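Local structure of synaptonemal complex protein 2 (Mus musculus, 5IWZ) at residues Phe49-Lys52 with Leu53-Ile57; Met103-Trp106 with Phe107-Lys111; Cys58-Asn62 with Lys63-Gln67; Ser143-Gly146 with Lys147-Leu151; Met229-Glu232 with Lys233-Gln236. The protein is a major component of the axial and lateral elements of the synaptonemal complex in meiotic prophase and is needed for chromosome synapsis and insertion of SYCP3. One frame throughout, in Å; residues are numbered along the deposited sequence.

Overall arrangement
Contacts 1 to 4 lie in the armadillo-repeat-like domain of this N-terminal piece of the protein. In chain order the five run 1, 3, 2, 4, 5. Contacts 1 and 3 share helix 49-63, their centres about 13 Å apart; contact 3 ends that helix and leads into helix 66-79. Contact 2, at the end of helix 99-108, touches both: Trp106 packs on Ile57 and probably hydrogen-bonds Asp54 of contact 1, and Trp106, Asn109 and Ser110 pack on contact 3. Contact 4 starts helix 144-163, its centre about 18 Å from that of contact 2. Contact 5, at the start of helix 232-242, lies about 42 Å from contact 1, centre to centre. Together they sample one helical array.

Contact 1 (Phe49-Lys52 with Leu53-Ile57)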
# COMPACT_ATOMS: atom_id res chain seq x y z
N PHE A 49 11.09 -8.47 -27.77
CA PHE A 49 11.52 -8.15 -26.40
C PHE A 49 10.40 -8.43 -25.39
O PHE A 49 10.63 -9.06 -24.36
CB PHE A 49 11.97 -6.70 -26.32
CG PHE A 49 12.60 -6.31 -24.99
CD1 PHE A 49 13.69 -7.01 -24.48
CD2 PHE A 49 12.13 -5.23 -24.26
CE1 PHE A 49 14.27 -6.66 -23.28
CE2 PHE A 49 12.72 -4.87 -23.05
CZ PHE A 49 13.80 -5.59 -22.57
N LEU A 50 9.17 -7.98 -25.69
CA LEU A 50 8.07 -8.17 -24.76
C LEU A 50 7.79 -9.66 -24.51
O LEU A 50 7.55 -10.07 -23.37
CB LEU A 50 6.81 -7.48 -25.28
CG LEU A 50 5.54 -7.67 -24.44
CD1 LEU A 50 5.72 -7.18 -22.98
CD2 LEU A 50 4.30 -6.98 -25.09
N ARG A 51 7.81 -10.47 -25.57
CA ARG A 51 7.62 -11.91 -25.43
C ARG A 51 8.66 -12.52 -24.50
O ARG A 51 8.34 -13.39 -23.68
CB ARG A 51 7.69 -12.60 -26.80
CG ARG A 51 7.79 -14.11 -26.71
CD ARG A 51 8.96 -14.66 -27.52
NE ARG A 51 9.25 -16.05 -27.17
CZ ARG A 51 8.92 -17.11 -27.92
NH1 ARG A 51 8.29 -16.94 -29.08
NH2 ARG A 51 9.23 -18.33 -27.52
N LYS A 52 9.93 -12.10 -24.63
CA LYS A 52 10.98 -12.62 -23.76
C LYS A 52 10.77 -12.19 -22.31
O LYS A 52 10.95 -12.99 -21.39
CB LYS A 52 12.35 -12.16 -24.25
CG LYS A 52 12.80 -12.71 -25.61
CD LYS A 52 14.05 -11.96 -26.05
CE LYS A 52 14.55 -12.45 -27.39
NZ LYS A 52 15.80 -11.73 -27.76
N LEU A 53 10.40 -10.92 -22.10
CA LEU A 53 10.02 -10.46 -20.76
C LEU A 53 8.92 -11.32 -20.17
O LEU A 53 9.00 -11.77 -19.02
CB LEU A 53 9.56 -9.00 -20.82
CG LEU A 53 10.45 -7.85 -20.38
CD1 LEU A 53 11.93 -8.22 -20.39
CD2 LEU A 53 10.18 -6.62 -21.24
N ASP A 54 7.86 -11.56 -20.96
CA ASP A 54 6.73 -12.35 -20.49
C ASP A 54 7.18 -13.76 -20.12
O ASP A 54 6.81 -14.28 -19.05
CB ASP A 54 5.64 -12.38 -21.55
CG ASP A 54 4.40 -13.13 -21.11
OD1 ASP A 54 3.91 -13.97 -21.89
OD2 ASP A 54 3.90 -12.89 -19.99
N ASP A 55 7.98 -14.38 -20.99
CA ASP A 55 8.48 -15.73 -20.73
C ASP A 55 9.29 -15.77 -19.44
O ASP A 55 9.10 -16.65 -18.60
CB ASP A 55 9.33 -16.21 -21.91
CG ASP A 55 8.51 -16.54 -23.16
OD1 ASP A 55 7.28 -16.30 -23.17
OD2 ASP A 55 9.10 -17.03 -24.15
N LEU A 56 10.21 -14.83 -19.27
CA LEU A 56 11.09 -14.86 -18.11
C LEU A 56 10.33 -14.59 -16.81
O LEU A 56 10.50 -15.31 -15.82
CB LEU A 56 12.22 -13.85 -18.33
CG LEU A 56 13.27 -13.71 -17.23
CD1 LEU A 56 13.99 -15.04 -17.26
CD2 LEU A 56 14.25 -12.56 -17.57
N ILE A 57 9.43 -13.59 -16.81
CA ILE A 57 8.71 -13.27 -15.57
C ILE A 57 7.78 -14.41 -15.14
O ILE A 57 7.74 -14.78 -13.96
CB ILE A 57 7.95 -11.94 -15.74
CG1 ILE A 57 8.94 -10.77 -15.69
CG2 ILE A 57 6.88 -11.81 -14.67
CD1 ILE A 57 8.32 -9.47 -16.18
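Phe49 and Leu53 meet one turn apart on helix 49-63, an alpha helix of the armadillo-repeat-like domain. The CG of Phe49 is anti to the backbone N (chi1 -172°), and this places the ring beside the Leu53 side chain. Methyl CD2 of Leu53 sits over one face of this ring, 4.0 Å from the ring centroid of Phe49, a CH-pi contact. CD1 of Leu53 lies near ring atoms CE1 and CZ, so both branches of the leucine touch the ring. In the backbone, Leu53 N bonds to Phe49 O (2.9 Å). Helices 13-23 and 90-97 also touch Phe49, and Ile76 of helix 66-79 touches Leu53.

A polar pair occupies another side. The Arg51 chain bends at chi2 (-128°) and brings NE to Asp55. The guanidinium and carboxylate planes are strongly turned against each other, and the bond is weak. Lys52 takes a different course. Its extended chain carries NZ to salt bridges with Glu14 and Asp18 of helix 13-23. The Arg51-Asp55 salt bridge rests on NE of Arg51 and OD2 of Asp55, 3.2 Å apart, with an N-H...O angle of 135°.

Contact 2 (Met103-Trp106 with Phe107-Lys111); sequences MVSW and FENSK
The backbone of Met103-Glu108 is alpha-helical, with Phe107 N, Glu108 N and Asn109 N bonded to Met103 O, Val104 O and Ser105 O, before a type I turn from Glu108 to Lys111. Ser110 adds a side-chain bond at this helix end. Ser110 OG is the donor to Trp106 O, 2.7 Å away, and stands tilted from the carbonyl plane. The torsion that sets OG beside the Ser110 backbone N (chi1 -60°) aims it back at the last turn.

Glu108 starts close against the previous turn. Glu108 CG is 3.1 Å from Val104 O and 4.2 Å from Val104 CG1. A bend at chi2 (-81°) then directs the carboxylate to Lys111. Lys111 NZ bonds to Glu108 OE2 at 2.7 Å, coming from above the carboxylate plane, so this salt bridge spans the turn. Gln157 serves both ends: its NE2 bonds to Glu108 OE1, and its OE1 accepts from Lys111 NZ. A leucine in place of Glu108 would probably leave Lys111 without its charged mate across the turn and Gln157 NE2 without this acceptor.

The indole of Trp106 has Met103 CA 3.7 Å above one face, near the rim. Its NE1 bonds to Asp54.

Around this helix end, Val104 and Phe107 pack on helix 144-163, while Met103 and Ser110 touch helix 123-141. Trp106, Asn109 and Ser110 face helix 49-63, so the end of helix 99-108 lies among three helices.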
# COMPACT_ATOMS: atom_id res chain seq x y z
N MET A 103 0.92 -7.56 -18.02
CA MET A 103 1.04 -7.23 -16.60
C MET A 103 -0.15 -7.75 -15.79
O MET A 103 0.03 -8.12 -14.63
CB MET A 103 1.20 -5.73 -16.42
CG MET A 103 2.43 -5.27 -17.17
SD MET A 103 3.37 -4.01 -16.32
CE MET A 103 3.21 -4.52 -14.62
N VAL A 104 -1.35 -7.78 -16.38
CA VAL A 104 -2.49 -8.43 -15.72
C VAL A 104 -2.17 -9.89 -15.46
O VAL A 104 -2.38 -10.42 -14.36
CB VAL A 104 -3.77 -8.26 -16.55
CG1 VAL A 104 -4.90 -9.16 -16.02
CG2 VAL A 104 -4.19 -6.80 -16.55
N SER A 105 -1.65 -10.56 -16.49
CA SER A 105 -1.23 -11.95 -16.36
C SER A 105 -0.16 -12.13 -15.27
O SER A 105 -0.25 -13.07 -14.47
CB SER A 105 -0.72 -12.44 -17.71
OG SER A 105 -0.02 -13.65 -17.55
N TRP A 106 0.84 -11.25 -15.23
CA TRP A 106 1.87 -11.41 -14.20
C TRP A 106 1.26 -11.24 -12.81
O TRP A 106 1.60 -11.99 -11.88
CB TRP A 106 3.02 -10.41 -14.41
CG TRP A 106 3.66 -10.50 -15.77
CD1 TRP A 106 3.61 -11.56 -16.65
CD2 TRP A 106 4.40 -9.47 -16.43
NE1 TRP A 106 4.29 -11.25 -17.81
CE2 TRP A 106 4.79 -9.97 -17.70
CE3 TRP A 106 4.79 -8.17 -16.07
CZ2 TRP A 106 5.54 -9.22 -18.59
CZ3 TRP A 106 5.54 -7.42 -16.98
CH2 TRP A 106 5.91 -7.95 -18.22
N PHE A 107 0.35 -10.28 -12.67
CA PHE A 107 -0.35 -10.08 -11.40
C PHE A 107 -1.20 -11.29 -11.05
O PHE A 107 -1.22 -11.73 -9.89
CB PHE A 107 -1.21 -8.82 -11.48
CG PHE A 107 -1.99 -8.56 -10.24
CD1 PHE A 107 -1.37 -8.08 -9.10
CD2 PHE A 107 -3.36 -8.79 -10.22
CE1 PHE A 107 -2.10 -7.83 -7.95
CE2 PHE A 107 -4.08 -8.54 -9.08
CZ PHE A 107 -3.46 -8.06 -7.94
N GLU A 108 -1.93 -11.84 -12.03
CA GLU A 108 -2.69 -13.07 -11.81
C GLU A 108 -1.78 -14.22 -11.38
O GLU A 108 -2.11 -14.98 -10.47
CB GLU A 108 -3.44 -13.46 -13.09
CG GLU A 108 -4.56 -12.52 -13.50
CD GLU A 108 -5.84 -12.76 -12.73
OE1 GLU A 108 -6.84 -12.05 -13.01
OE2 GLU A 108 -5.86 -13.66 -11.86
N ASN A 109 -0.65 -14.38 -12.07
CA ASN A 109 0.33 -15.41 -11.74
C ASN A 109 1.08 -15.13 -10.44
O ASN A 109 1.88 -15.98 -10.02
CB ASN A 109 1.34 -15.56 -12.88
CG ASN A 109 0.71 -16.13 -14.15
OD1 ASN A 109 -0.34 -16.77 -14.09
ND2 ASN A 109 1.34 -15.90 -15.29
N SER A 110 0.87 -13.98 -9.82
CA SER A 110 1.42 -13.67 -8.51
C SER A 110 0.45 -13.99 -7.39
O SER A 110 0.81 -13.85 -6.22
CB SER A 110 1.80 -12.19 -8.42
OG SER A 110 2.77 -11.85 -9.40
N LYS A 111 -0.77 -14.42 -7.72
CA LYS A 111 -1.80 -14.50 -6.69
C LYS A 111 -1.53 -15.65 -5.73
O LYS A 111 -1.73 -15.51 -4.52
CB LYS A 111 -3.18 -14.61 -7.33
CG LYS A 111 -3.62 -13.28 -7.99
CD LYS A 111 -4.95 -13.40 -8.75
CE LYS A 111 -5.66 -12.04 -8.80
NZ LYS A 111 -6.71 -11.99 -9.86

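Contact 3 (Cys58-Asn62 with Lys63-Gln67)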
# COMPACT_ATOMS: atom_id res chain seq x y z
N CYS A 58 7.05 -15.01 -16.10
CA CYS A 58 6.17 -16.13 -15.77
C CYS A 58 6.96 -17.32 -15.24
O CYS A 58 6.53 -18.00 -14.30
CB CYS A 58 5.35 -16.53 -17.00
SG CYS A 58 4.08 -15.31 -17.48
N ARG A 59 8.12 -17.60 -15.83
CA ARG A 59 8.94 -18.70 -15.33
C ARG A 59 9.40 -18.45 -13.90
O ARG A 59 9.28 -19.32 -13.03
CB ARG A 59 10.16 -18.91 -16.21
CG ARG A 59 11.08 -19.97 -15.67
CD ARG A 59 12.35 -20.03 -16.49
NE ARG A 59 13.43 -19.20 -15.95
CZ ARG A 59 14.50 -18.85 -16.66
NH1 ARG A 59 14.59 -19.25 -17.92
NH2 ARG A 59 15.46 -18.11 -16.13
N GLU A 60 9.96 -17.27 -13.63
CA GLU A 60 10.44 -16.97 -12.28
C GLU A 60 9.30 -16.94 -11.27
O GLU A 60 9.47 -17.39 -10.13
CB GLU A 60 11.21 -15.64 -12.29
CG GLU A 60 12.50 -15.70 -13.13
CD GLU A 60 13.43 -16.87 -12.71
OE1 GLU A 60 13.72 -17.75 -13.54
OE2 GLU A 60 13.82 -16.92 -11.52
N LEU A 61 8.13 -16.42 -11.66
CA LEU A 61 6.96 -16.52 -10.78
C LEU A 61 6.62 -17.98 -10.47
O LEU A 61 6.41 -18.34 -9.31
CB LEU A 61 5.76 -15.80 -11.41
CG LEU A 61 5.90 -14.27 -11.42
CD1 LEU A 61 4.78 -13.59 -12.21
CD2 LEU A 61 5.93 -13.76 -9.97
N ASN A 62 6.58 -18.83 -11.51
CA ASN A 62 6.32 -20.26 -11.32
C ASN A 62 7.33 -20.91 -10.38
O ASN A 62 6.98 -21.83 -9.62
CB ASN A 62 6.33 -20.99 -12.67
CG ASN A 62 5.02 -20.83 -13.42
OD1 ASN A 62 4.00 -20.45 -12.84
ND2 ASN A 62 5.03 -21.12 -14.73
N LYS A 63 8.58 -20.45 -10.40
CA LYS A 63 9.59 -20.95 -9.49
C LYS A 63 9.53 -20.32 -8.11
O LYS A 63 10.25 -20.77 -7.21
CB LYS A 63 10.98 -20.73 -10.09
CG LYS A 63 11.33 -21.72 -11.21
CD LYS A 63 12.13 -21.07 -12.36
CE LYS A 63 13.52 -20.67 -11.90
NZ LYS A 63 14.49 -20.28 -12.98
N LYS A 64 8.70 -19.29 -7.91
CA LYS A 64 8.66 -18.54 -6.66
C LYS A 64 9.98 -17.83 -6.37
O LYS A 64 10.34 -17.63 -5.21
CB LYS A 64 8.27 -19.44 -5.47
CG LYS A 64 6.77 -19.48 -5.18
CD LYS A 64 6.10 -20.65 -5.88
CE LYS A 64 4.58 -20.62 -5.70
NZ LYS A 64 4.16 -20.53 -4.27
N ASP A 65 10.71 -17.45 -7.41
CA ASP A 65 11.93 -16.65 -7.24
C ASP A 65 11.52 -15.18 -7.11
O ASP A 65 11.61 -14.38 -8.04
CB ASP A 65 12.90 -16.86 -8.41
CG ASP A 65 13.49 -18.28 -8.45
OD1 ASP A 65 13.50 -18.96 -7.41
OD2 ASP A 65 13.95 -18.71 -9.54
N ILE A 66 11.09 -14.82 -5.90
CA ILE A 66 10.44 -13.53 -5.66
C ILE A 66 11.37 -12.37 -6.01
O ILE A 66 11.01 -11.47 -6.79
CB ILE A 66 9.97 -13.42 -4.21
CG1 ILE A 66 9.06 -14.61 -3.89
CG2 ILE A 66 9.20 -12.12 -4.01
CD1 ILE A 66 7.99 -14.80 -4.93
N GLN A 67 12.57 -12.36 -5.40
CA GLN A 67 13.50 -11.24 -5.58
C GLN A 67 14.02 -11.16 -7.01
O GLN A 67 14.33 -10.07 -7.49
CB GLN A 67 14.66 -11.32 -4.55
CG GLN A 67 15.79 -12.30 -4.83
CD GLN A 67 17.00 -12.12 -3.87
OE1 GLN A 67 17.43 -13.06 -3.17
NE2 GLN A 67 17.56 -10.91 -3.84
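Lys63 and Glu60 cross obliquely, and Lys63 NZ reaches Glu60 OE1 at 2.7 Å on the syn side. Arg59 lies alongside Lys63, pointing the same way, with Arg59 CG 3.6 Å from Lys63 CD. Its guanidinium meets Glu60 side-on: NE and NH2 both donate to OE1, which lies in the guanidinium plane. Arg59 NE is 2.8 Å from Glu60 OE1. One oxygen therefore takes three donors, which probably offsets the charges of the two cationic groups. Bends at chi2 and chi3 fold the Lys63 chain back to this oxygen.

The other carboxylate oxygen faces Asp65. Glu60 OE2 and Asp65 OD2 are 2.7 Å apart, with the two carboxylate planes 31° apart, and one acid probably holds a proton. Thr68 OG1 also bonds to Glu60 OE2. With an alanine in place of Glu60, Arg59 and Lys63 would probably sit side by side without their shared acceptor.

The backbone leaves the helix here. Lys64 has positive phi (63°), Lys64 N bonds to Leu61 O, and Asp65 N bonds to Glu60 O at 3.0 Å. This is a Schellman motif, ending helix 49-63 just before helix 66-79 in the armadillo-repeat-like domain.

Contact 4 (Ser143-Gly146 with Lys147-Leu151)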
# COMPACT_ATOMS: atom_id res chain seq x y z
N SER A 143 1.08 7.77 -21.60
CA SER A 143 0.17 8.10 -22.69
C SER A 143 -1.26 7.95 -22.20
O SER A 143 -1.51 7.48 -21.09
CB SER A 143 0.39 7.21 -23.90
OG SER A 143 -0.04 5.89 -23.62
N ASP A 144 -2.20 8.34 -23.06
CA ASP A 144 -3.61 8.13 -22.74
C ASP A 144 -3.99 6.66 -22.88
O ASP A 144 -4.77 6.14 -22.07
CB ASP A 144 -4.49 8.99 -23.64
CG ASP A 144 -4.23 10.47 -23.45
OD1 ASP A 144 -4.01 10.89 -22.29
OD2 ASP A 144 -4.25 11.21 -24.46
N GLU A 145 -3.42 5.97 -23.88
CA GLU A 145 -3.75 4.57 -24.10
C GLU A 145 -3.30 3.70 -22.93
O GLU A 145 -4.10 2.93 -22.37
CB GLU A 145 -3.12 4.07 -25.41
CG GLU A 145 -3.36 2.60 -25.68
CD GLU A 145 -4.83 2.27 -25.92
OE1 GLU A 145 -5.24 2.20 -27.10
OE2 GLU A 145 -5.58 2.08 -24.93
N GLY A 146 -2.02 3.80 -22.56
CA GLY A 146 -1.54 3.07 -21.40
C GLY A 146 -2.35 3.37 -20.16
O GLY A 146 -2.68 2.47 -19.38
N LYS A 147 -2.74 4.63 -19.99
CA LYS A 147 -3.55 5.03 -18.84
C LYS A 147 -4.94 4.40 -18.88
O LYS A 147 -5.43 3.89 -17.87
CB LYS A 147 -3.63 6.55 -18.80
CG LYS A 147 -4.45 7.14 -17.68
CD LYS A 147 -4.25 8.64 -17.68
CE LYS A 147 -2.76 9.00 -17.78
NZ LYS A 147 -2.44 10.41 -17.44
N ASN A 148 -5.58 4.42 -20.05
CA ASN A 148 -6.92 3.82 -20.14
C ASN A 148 -6.88 2.33 -19.85
O ASN A 148 -7.73 1.81 -19.12
CB ASN A 148 -7.54 4.07 -21.52
CG ASN A 148 -8.79 3.22 -21.73
OD1 ASN A 148 -9.86 3.53 -21.18
ND2 ASN A 148 -8.66 2.12 -22.47
N GLN A 149 -5.91 1.61 -20.42
CA GLN A 149 -5.86 0.17 -20.21
C GLN A 149 -5.52 -0.17 -18.77
O GLN A 149 -6.07 -1.12 -18.20
CB GLN A 149 -4.85 -0.49 -21.16
CG GLN A 149 -5.28 -0.45 -22.62
CD GLN A 149 -4.39 -1.28 -23.54
OE1 GLN A 149 -3.84 -2.31 -23.13
NE2 GLN A 149 -4.22 -0.82 -24.77
N VAL A 150 -4.64 0.61 -18.14
CA VAL A 150 -4.30 0.35 -16.75
C VAL A 150 -5.52 0.52 -15.86
O VAL A 150 -5.83 -0.35 -15.03
CB VAL A 150 -3.13 1.24 -16.30
CG1 VAL A 150 -2.95 1.13 -14.80
CG2 VAL A 150 -1.84 0.82 -16.99
N LEU A 151 -6.25 1.64 -16.03
CA LEU A 151 -7.47 1.88 -15.27
C LEU A 151 -8.47 0.74 -15.46
O LEU A 151 -9.03 0.22 -14.49
CB LEU A 151 -8.12 3.20 -15.70
CG LEU A 151 -8.03 4.56 -14.99
CD1 LEU A 151 -7.54 4.49 -13.55
CD2 LEU A 151 -7.21 5.56 -15.80
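Glu145 has CG anti to its N and then bends at chi2 (65°), while Gln149 has CG beside its N (chi1 -68°) and runs on extended; together these turns bring the carboxylate across the amide. The pair is an i to i+4 contact in the first turns of helix 144-163, in the armadillo-repeat-like domain. Gln149 NE2 donates to Glu145 OE2 at 3.2 Å, a weak bond. The two flat groups are steeply turned, their planes 70° apart. OE2 of Glu145 also lies 3.4 Å from Gln149 CG, so the carboxylate rests against the glutamine chain as well as its end. The other end of the amide, OE1, takes a weak bond from Gln101.

Ser143 is the N-cap. Ser143 OG accepts from Gly146 N at 3.1 Å and satisfies an N-H that has no earlier turn to bond to. The same OG is hydrogen-bonded to Gln92, which ties the cap to helix 90-97. Ser143 O also accepts from Lys147 N, and Lys147 CB packs 3.3 Å from this Ser143 O.

Gly146 is buried. Its O takes the bond from Val150 N, and the valine side chain continues onto Leu136 and Tyr140 of helix 123-141 and Met182 of helix 169-185. The helix thus begins with a polar side at Glu145 and Gln149 and an apolar one at Val150. On the apolar side, methyl CG2 of Val150 lies 3.0 Å from Gly146 O.

Contact 5 (Met229-Glu232 with Lys233-Gln236)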
# COMPACT_ATOMS: atom_id res chain seq x y z
N MET A 229 -14.69 7.42 -6.75
CA MET A 229 -15.43 6.75 -7.82
C MET A 229 -16.93 7.04 -7.81
O MET A 229 -17.64 6.57 -8.71
CB MET A 229 -15.22 5.23 -7.76
CG MET A 229 -13.76 4.81 -7.95
SD MET A 229 -13.55 3.04 -8.24
CE MET A 229 -14.10 2.37 -6.67
N THR A 230 -17.45 7.80 -6.83
CA THR A 230 -18.87 8.10 -6.78
C THR A 230 -19.11 9.54 -6.34
O THR A 230 -18.42 10.07 -5.46
CB THR A 230 -19.63 7.16 -5.82
OG1 THR A 230 -19.01 7.14 -4.53
CG2 THR A 230 -19.69 5.75 -6.37
N THR A 231 -20.12 10.16 -6.95
CA THR A 231 -20.42 11.55 -6.66
C THR A 231 -21.03 11.66 -5.26
O THR A 231 -21.64 10.72 -4.74
CB THR A 231 -21.39 12.12 -7.69
OG1 THR A 231 -22.73 11.76 -7.32
CG2 THR A 231 -21.10 11.55 -9.07
N GLU A 232 -20.85 12.84 -4.66
CA GLU A 232 -21.51 13.11 -3.39
C GLU A 232 -23.02 12.88 -3.49
O GLU A 232 -23.64 12.33 -2.57
CB GLU A 232 -21.18 14.53 -2.92
CG GLU A 232 -21.34 14.74 -1.42
CD GLU A 232 -20.61 15.99 -0.92
OE1 GLU A 232 -21.01 16.52 0.15
OE2 GLU A 232 -19.63 16.42 -1.57
N LYS A 233 -23.63 13.24 -4.62
CA LYS A 233 -25.07 13.02 -4.77
C LYS A 233 -25.40 11.53 -4.79
O LYS A 233 -26.30 11.07 -4.07
CB LYS A 233 -25.58 13.72 -6.04
CG LYS A 233 -27.10 13.93 -6.07
CD LYS A 233 -27.51 15.09 -6.99
CE LYS A 233 -27.61 14.66 -8.45
NZ LYS A 233 -28.73 13.72 -8.71
N ARG A 234 -24.67 10.75 -5.59
CA ARG A 234 -24.92 9.31 -5.69
C ARG A 234 -24.80 8.63 -4.33
O ARG A 234 -25.61 7.74 -4.00
CB ARG A 234 -23.94 8.66 -6.67
CG ARG A 234 -24.20 8.97 -8.14
CD ARG A 234 -25.53 8.37 -8.60
NE ARG A 234 -25.52 6.91 -8.55
CZ ARG A 234 -26.57 6.15 -8.85
NH1 ARG A 234 -27.72 6.71 -9.21
NH2 ARG A 234 -26.48 4.82 -8.78
N ARG A 235 -23.82 9.04 -3.52
CA ARG A 235 -23.61 8.43 -2.22
C ARG A 235 -24.82 8.60 -1.30
O ARG A 235 -24.94 7.86 -0.32
CB ARG A 235 -22.35 9.01 -1.56
CG ARG A 235 -21.09 8.79 -2.40
CD ARG A 235 -19.80 8.82 -1.58
NE ARG A 235 -19.56 10.10 -0.92
CZ ARG A 235 -18.97 11.14 -1.49
NH1 ARG A 235 -18.54 11.07 -2.75
NH2 ARG A 235 -18.78 12.26 -0.80
N GLN A 236 -25.72 9.55 -1.60
CA GLN A 236 -26.92 9.71 -0.78
C GLN A 236 -27.82 8.49 -0.88
O GLN A 236 -28.58 8.19 0.05
CB GLN A 236 -27.68 10.97 -1.18
CG GLN A 236 -26.95 12.26 -0.84
CD GLN A 236 -26.52 12.30 0.62
OE1 GLN A 236 -27.36 12.19 1.52
NE2 GLN A 236 -25.22 12.43 0.85
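Thr231 and Arg234 are joined by a hydrogen bond. Thr231 OG1 accepts from Arg234 N at 2.8 Å, nearly straight at 171°. The hydroxyl reaches that N-H because OG1 stands between the backbone N and the carbonyl carbon of its own residue (chi1 83°). Thr231 O takes a second bond, from Arg235 N at 3.0 Å. A third is weaker. Arg235 NH1 points at Thr230 O from the edge of the guanidinium, 2.9 Å away, but the N-H...O angle is only 124°.

The bond from Arg234 N to Thr231 OG1 is a capping bond, with Thr231 at the N-cap of helix 232-242. The loop from helix 216-229 ends here, and the threonine hydroxyl satisfies a first-turn N-H that has no preceding carbonyl to use.

Packing contacts surround the cap. The Arg235 chain bends at chi3, so its guanidinium folds back over the start of the helix. Glu232 CA lies 3.5 Å above one face of the Arg235 guanidinium, offset toward the rim. Thr230 OG1 touches the arginine chain at Arg235 CG, 3.4 Å away, and this hydroxyl is hydrogen-bonded to Leu226 O. On the other threonine, OG1 of Thr231 lies 3.3 Å from Arg234 CG.

The charged groups find partners elsewhere. The Glu232 carboxylate and Arg235 guanidinium are turned only slightly against each other, yet Glu232 OE2 and Arg235 NH2 are 4.3 Å apart, beyond a salt bridge. Arg235 NH2 instead forms a salt bridge with Asp257 and a bond to Ile255 O, and Glu232 OE2 accepts from Asp257 N.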